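Local atomic coordinates of CHAD domain protein (Streptomyces chartreusis, PDB entry 6RN5), a protein that binds copper ions and, as a phosin built around a CHAD domain, probably binds polyphosphate with the same fold. Residues D22-A25 and G26-A30; S78-T82 and D83-G87; A93-S96 and G97-M101. All blocks are in the same frame, centred on the assembly; numbering follows the deposited sequence.

How the interactions relate
All three are local contacts; interactions 1 and 3 lie within helices, while interaction 2 spans the loop that leads into helix 82-120. Half of the touching residues of interaction 1 are buried; interaction 2 is the more exposed, with L80 and C85 buried but T82, D83 and E86 exposed; interaction 3, though nearest the chain's centre, is only partly buried. Interactions 1 and 2 touch: L24 packs on L79, and L28 on L80. Interaction 3 shares helix 82-120 with interaction 2 without touching it. Residues 22-30 are regular helix with one folded arginine; in 78-87 a carboxylate and a water take up amides; in 93-101 a hydroxyl doubles up on a backbone carbonyl against an indole.

Interaction 1: residues D22-A25 and G26-A30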
# COMPACT_ATOMS: atom_id res chain seq x y z
N ASP A 22 44.59 19.88 17.33
CA ASP A 22 45.52 18.76 17.16
C ASP A 22 44.79 17.45 17.11
O ASP A 22 45.25 16.54 16.45
CB ASP A 22 46.57 18.77 18.26
CG ASP A 22 47.45 20.02 18.20
OD1 ASP A 22 47.51 20.68 17.13
OD2 ASP A 22 48.05 20.35 19.24
N THR A 23 43.67 17.35 17.81
CA THR A 23 42.79 16.19 17.73
C THR A 23 42.24 16.09 16.31
O THR A 23 42.21 15.01 15.73
CB THR A 23 41.61 16.27 18.71
OG1 THR A 23 42.09 16.66 19.99
CG2 THR A 23 40.89 14.89 18.87
N LEU A 24 41.82 17.23 15.78
CA LEU A 24 41.29 17.33 14.42
C LEU A 24 42.33 16.88 13.40
O LEU A 24 41.99 16.16 12.49
CB LEU A 24 40.89 18.77 14.11
CG LEU A 24 40.59 19.16 12.67
CD1 LEU A 24 39.43 18.34 12.15
CD2 LEU A 24 40.26 20.66 12.61
N ALA A 25 43.58 17.33 13.55
CA ALA A 25 44.67 16.96 12.66
C ALA A 25 44.90 15.45 12.73
O ALA A 25 45.14 14.82 11.70
CB ALA A 25 45.95 17.68 13.01
N GLY A 26 44.86 14.90 13.93
CA GLY A 26 45.08 13.44 14.12
C GLY A 26 44.00 12.67 13.37
O GLY A 26 44.29 11.68 12.71
N TYR A 27 42.76 13.14 13.43
CA TYR A 27 41.65 12.46 12.75
C TYR A 27 41.82 12.51 11.23
O TYR A 27 41.70 11.46 10.57
CB TYR A 27 40.31 13.03 13.18
CG TYR A 27 39.11 12.33 12.59
CD1 TYR A 27 38.76 11.03 12.98
CD2 TYR A 27 38.34 12.96 11.60
CE1 TYR A 27 37.64 10.39 12.40
CE2 TYR A 27 37.24 12.34 11.02
CZ TYR A 27 36.89 11.06 11.42
OH TYR A 27 35.78 10.48 10.85
N LEU A 28 42.14 13.71 10.70
CA LEU A 28 42.39 13.87 9.28
C LEU A 28 43.56 13.00 8.78
O LEU A 28 43.43 12.34 7.75
CB LEU A 28 42.62 15.35 8.90
CG LEU A 28 41.34 16.21 8.93
CD1 LEU A 28 41.65 17.70 8.84
CD2 LEU A 28 40.38 15.80 7.81
N ARG A 29 44.69 13.03 9.48
CA ARG A 29 45.84 12.17 9.13
C ARG A 29 45.48 10.67 9.08
O ARG A 29 45.86 9.97 8.15
CB ARG A 29 47.06 12.43 10.06
CG ARG A 29 47.79 13.75 9.75
CD ARG A 29 49.17 13.92 10.44
NE ARG A 29 48.97 13.79 11.88
CZ ARG A 29 48.84 14.80 12.76
NH1 ARG A 29 48.62 14.52 14.05
NH2 ARG A 29 48.98 16.09 12.37
N ALA A 30 44.72 10.21 10.07
CA ALA A 30 44.27 8.84 10.15
C ALA A 30 43.37 8.44 8.98
O ALA A 30 43.57 7.37 8.39
CB ALA A 30 43.50 8.62 11.44
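L24 and L28 sit one helical turn apart and run side by side in the same direction, their CD1 atoms meeting at 4.0 Å. Both are buried, and together they form an apolar strip that rests on T72 of helix 56-75, with V217 also against L28. Y27 flanks this strip; with CG anti to its backbone N (chi1 -177°) the ring leads off toward R68 and T72, and its hydroxyl is hydrogen-bonded to E292.

The backbone supplies the polar part. Four successive i to i+4 bonds cross the contact, to the carbonyls of D22, T23, L24 and A25. The last two are the straightest: L28 N reaches L24 O at 3.0 Å with an N-H...O angle of 170°, and R29 N reaches A25 O at 2.9 Å.

R29 adds a contact of a different kind. Its chain bends at chi3 (-57°), which folds the guanidinium back over the preceding turn. There A25 O lies over the centre of one guanidinium face, 3.8 Å above the plane, a probably favourable electrostatic approach in which none of the group's N-H bonds is aimed at that oxygen. NH2 comes down on the methyl of A25, 3.5 Å from CB. The carboxylate of D22 stays well short of a salt bridge, with D22 OD1 6.8 Å from R29 NH2.

Upstream, T23 OG1 bonds to T20 N at the start of the helix. This is the early part of an amphipathic alpha-helix, helix 21-42, in an all-helical CHAD-type fold: leucines and tyrosine face a neighbouring helix, while aspartate and arginine occupy more exposed positions.

Interaction 2: residues S78-T82 and D83-G87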
# COMPACT_ATOMS: atom_id res chain seq x y z
N SER A 78 36.43 26.20 9.58
CA SER A 78 36.99 27.43 10.17
C SER A 78 38.37 27.20 10.76
O SER A 78 39.09 28.15 10.93
CB SER A 78 36.05 28.00 11.24
OG SER A 78 35.71 27.02 12.19
N LEU A 79 38.74 25.96 11.08
CA LEU A 79 40.09 25.69 11.62
C LEU A 79 41.14 25.32 10.57
O LEU A 79 42.25 25.01 10.93
CB LEU A 79 40.02 24.60 12.71
CG LEU A 79 39.15 25.04 13.90
CD1 LEU A 79 39.28 24.02 14.98
CD2 LEU A 79 39.57 26.40 14.44
N LEU A 80 40.81 25.42 9.28
CA LEU A 80 41.64 24.90 8.20
C LEU A 80 41.74 25.98 7.11
O LEU A 80 40.89 26.80 7.00
CB LEU A 80 41.00 23.63 7.63
CG LEU A 80 40.80 22.46 8.60
CD1 LEU A 80 39.72 21.44 8.19
CD2 LEU A 80 42.09 21.71 8.77
N ASP A 81 42.79 25.95 6.31
CA ASP A 81 42.90 26.85 5.14
C ASP A 81 41.71 26.77 4.22
O ASP A 81 41.38 25.68 3.70
CB ASP A 81 44.16 26.50 4.38
CG ASP A 81 44.41 27.39 3.20
OD1 ASP A 81 43.70 27.33 2.17
OD2 ASP A 81 45.37 28.13 3.28
N THR A 82 41.06 27.91 3.98
CA THR A 82 39.81 27.93 3.28
C THR A 82 39.93 27.43 1.83
O THR A 82 39.13 26.58 1.42
CB THR A 82 39.17 29.32 3.34
OG1 THR A 82 38.77 29.57 4.67
CG2 THR A 82 37.91 29.40 2.51
N ASP A 83 40.91 27.97 1.09
CA ASP A 83 41.14 27.59 -0.32
C ASP A 83 41.39 26.09 -0.39
O ASP A 83 40.75 25.39 -1.17
CB ASP A 83 42.35 28.30 -0.93
CG ASP A 83 42.16 29.79 -1.06
OD1 ASP A 83 41.01 30.26 -1.16
OD2 ASP A 83 43.18 30.50 -1.06
N TRP A 84 42.31 25.60 0.43
CA TRP A 84 42.56 24.17 0.48
C TRP A 84 41.24 23.36 0.67
O TRP A 84 40.93 22.49 -0.13
CB TRP A 84 43.59 23.88 1.53
CG TRP A 84 43.89 22.44 1.70
CD1 TRP A 84 44.77 21.67 0.98
CD2 TRP A 84 43.34 21.58 2.71
NE1 TRP A 84 44.77 20.37 1.47
CE2 TRP A 84 43.91 20.31 2.54
CE3 TRP A 84 42.39 21.77 3.73
CZ2 TRP A 84 43.56 19.23 3.32
CZ3 TRP A 84 42.06 20.70 4.52
CH2 TRP A 84 42.65 19.43 4.31
N CYS A 85 40.43 23.71 1.66
CA CYS A 85 39.14 23.04 1.87
C CYS A 85 38.25 23.04 0.62
O CYS A 85 37.66 22.03 0.25
CB CYS A 85 38.33 23.68 3.01
SG CYS A 85 39.01 23.33 4.63
N GLU A 86 38.17 24.21 0.01
CA GLU A 86 37.28 24.43 -1.11
C GLU A 86 37.76 23.66 -2.33
O GLU A 86 36.95 23.17 -3.08
CB GLU A 86 37.21 25.93 -1.43
CG GLU A 86 36.50 26.74 -0.37
CD GLU A 86 36.35 28.22 -0.77
OE1 GLU A 86 37.19 28.75 -1.55
OE2 GLU A 86 35.38 28.85 -0.29
N GLY A 87 39.07 23.59 -2.53
CA GLY A 87 39.66 22.73 -3.56
C GLY A 87 39.44 21.23 -3.28
O GLY A 87 39.07 20.49 -4.19
O HOH W 1 42.68 29.83 1.90
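D81 OD1 is gripped twice: W84 N donates to it at 2.8 Å, almost straight at 176°, and water 1 donates at 2.7 Å. The same water accepts from D83 N, also at 2.7 Å, and so bridges an amide that points poorly at the carboxylate. With CG anti to the backbone N (chi1 -178°), D81 turns its carboxylate back toward the amides at the start of the helix, and W84 N meets OD1 on the anti side, 22° out of plane. The helix end would probably ease the closeness of D83, whose OD2 lies 4.6 Å from D81 OD1.

Replacing D81 by alanine takes away the carboxylate, which would probably leave W84 N without its capping acceptor and the water without one of its two partners. Behind the cap, D81 O takes C85 N, and L80 CB packs on C85 SG at 3.6 Å, while L80 CD2 approaches the W84 ring obliquely. T82 lies alongside E86, its CG2 3.8 Å from E86 CD.

L80 and W84 rest on L73 of helix 56-75. An aspartate N-cap and an apolar pair straddling it, L80 before and C85 after, make a capped start for helix 82-120 with a hydrophobic staple.

Interaction 3: residues A93-S96 and G97-M101; sequences AWVS and GTLAM
T98 holds OG1 beside its own backbone N (chi1 -65°), which aims the hydroxyl back at W94 O, and W94 sets its indole anti to the backbone N (chi1 171°), bringing one ring face up to that hydroxyl, T98 OG1. T98 OG1 donates to W94 O at 2.8 Å. The backbone T98 N reaches that carbonyl too, at 3.0 Å, and the two donors come from opposite faces of its plane. Meanwhile OG1 stands 3.4 Å above the W94 ring plane, offset toward the rim; W94 NE1 is its nearest ring atom, but the N-H is badly angled for a bond.

V95 and L99 lie side by side one turn on, with CG1 of V95 4.1 Å from CD1 of L99, and L99 N bonds straight to V95 O (166°). Farther on the backbone bonding weakens: A100 N has weak bonds to S96 O and to G97 O.

Outside the segments R202 forms a cation-pi contact with W94. By donating to the helix's own carbonyl, the T98 hydroxyl has its hydrogen bond met within the helix, which is consistent with T98 packing on A194 and A197 of helix 170-198; its oxygen, with the hydrogen directed elsewhere, approaches the indole without an OH-pi bond.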
# COMPACT_ATOMS: atom_id res chain seq x y z
N ALA A 93 34.16 14.69 -3.16
CA ALA A 93 32.77 14.34 -3.47
C ALA A 93 32.69 13.60 -4.82
O ALA A 93 32.00 12.57 -4.96
CB ALA A 93 31.91 15.60 -3.52
N TRP A 94 33.40 14.14 -5.81
CA TRP A 94 33.50 13.45 -7.08
C TRP A 94 34.04 12.01 -6.85
O TRP A 94 33.52 11.06 -7.39
CB TRP A 94 34.34 14.25 -8.07
CG TRP A 94 34.63 13.46 -9.31
CD1 TRP A 94 33.76 13.17 -10.32
CD2 TRP A 94 35.88 12.83 -9.66
NE1 TRP A 94 34.38 12.37 -11.26
CE2 TRP A 94 35.68 12.17 -10.89
CE3 TRP A 94 37.13 12.75 -9.05
CZ2 TRP A 94 36.70 11.44 -11.53
CZ3 TRP A 94 38.14 12.03 -9.68
CH2 TRP A 94 37.93 11.39 -10.89
N VAL A 95 35.02 11.83 -5.99
CA VAL A 95 35.56 10.50 -5.80
C VAL A 95 34.54 9.57 -5.16
O VAL A 95 34.36 8.40 -5.60
CB VAL A 95 36.83 10.51 -4.91
CG1 VAL A 95 37.19 9.09 -4.48
CG2 VAL A 95 38.00 11.20 -5.62
N SER A 96 33.94 10.00 -4.04
CA SER A 96 33.09 9.08 -3.28
C SER A 96 31.81 8.74 -4.09
O SER A 96 31.36 7.60 -4.06
CB SER A 96 32.75 9.64 -1.91
OG SER A 96 32.01 10.80 -2.09
N GLY A 97 31.28 9.72 -4.81
CA GLY A 97 30.11 9.50 -5.71
C GLY A 97 30.39 8.57 -6.89
O GLY A 97 29.61 7.67 -7.20
N THR A 98 31.56 8.73 -7.52
CA THR A 98 31.93 7.90 -8.63
C THR A 98 32.07 6.47 -8.18
O THR A 98 31.53 5.55 -8.82
CB THR A 98 33.26 8.32 -9.22
OG1 THR A 98 33.11 9.62 -9.77
CG2 THR A 98 33.70 7.31 -10.28
N LEU A 99 32.75 6.30 -7.06
CA LEU A 99 32.91 4.98 -6.44
C LEU A 99 31.62 4.35 -5.83
O LEU A 99 31.57 3.14 -5.62
CB LEU A 99 34.02 5.03 -5.40
CG LEU A 99 35.43 5.33 -5.90
CD1 LEU A 99 36.40 5.10 -4.78
CD2 LEU A 99 35.84 4.46 -7.06
N ALA A 100 30.60 5.15 -5.56
CA ALA A 100 29.34 4.62 -5.00
C ALA A 100 28.42 3.96 -6.06
O ALA A 100 27.67 3.03 -5.76
CB ALA A 100 28.60 5.75 -4.26
N MET A 101 28.53 4.42 -7.30
CA MET A 101 27.50 4.15 -8.31
C MET A 101 27.27 2.67 -8.61
O MET A 101 26.14 2.18 -8.56
CB MET A 101 27.78 4.94 -9.57
CG MET A 101 27.22 6.35 -9.46
SD MET A 101 25.43 6.57 -9.81
CE MET A 101 24.59 5.17 -9.07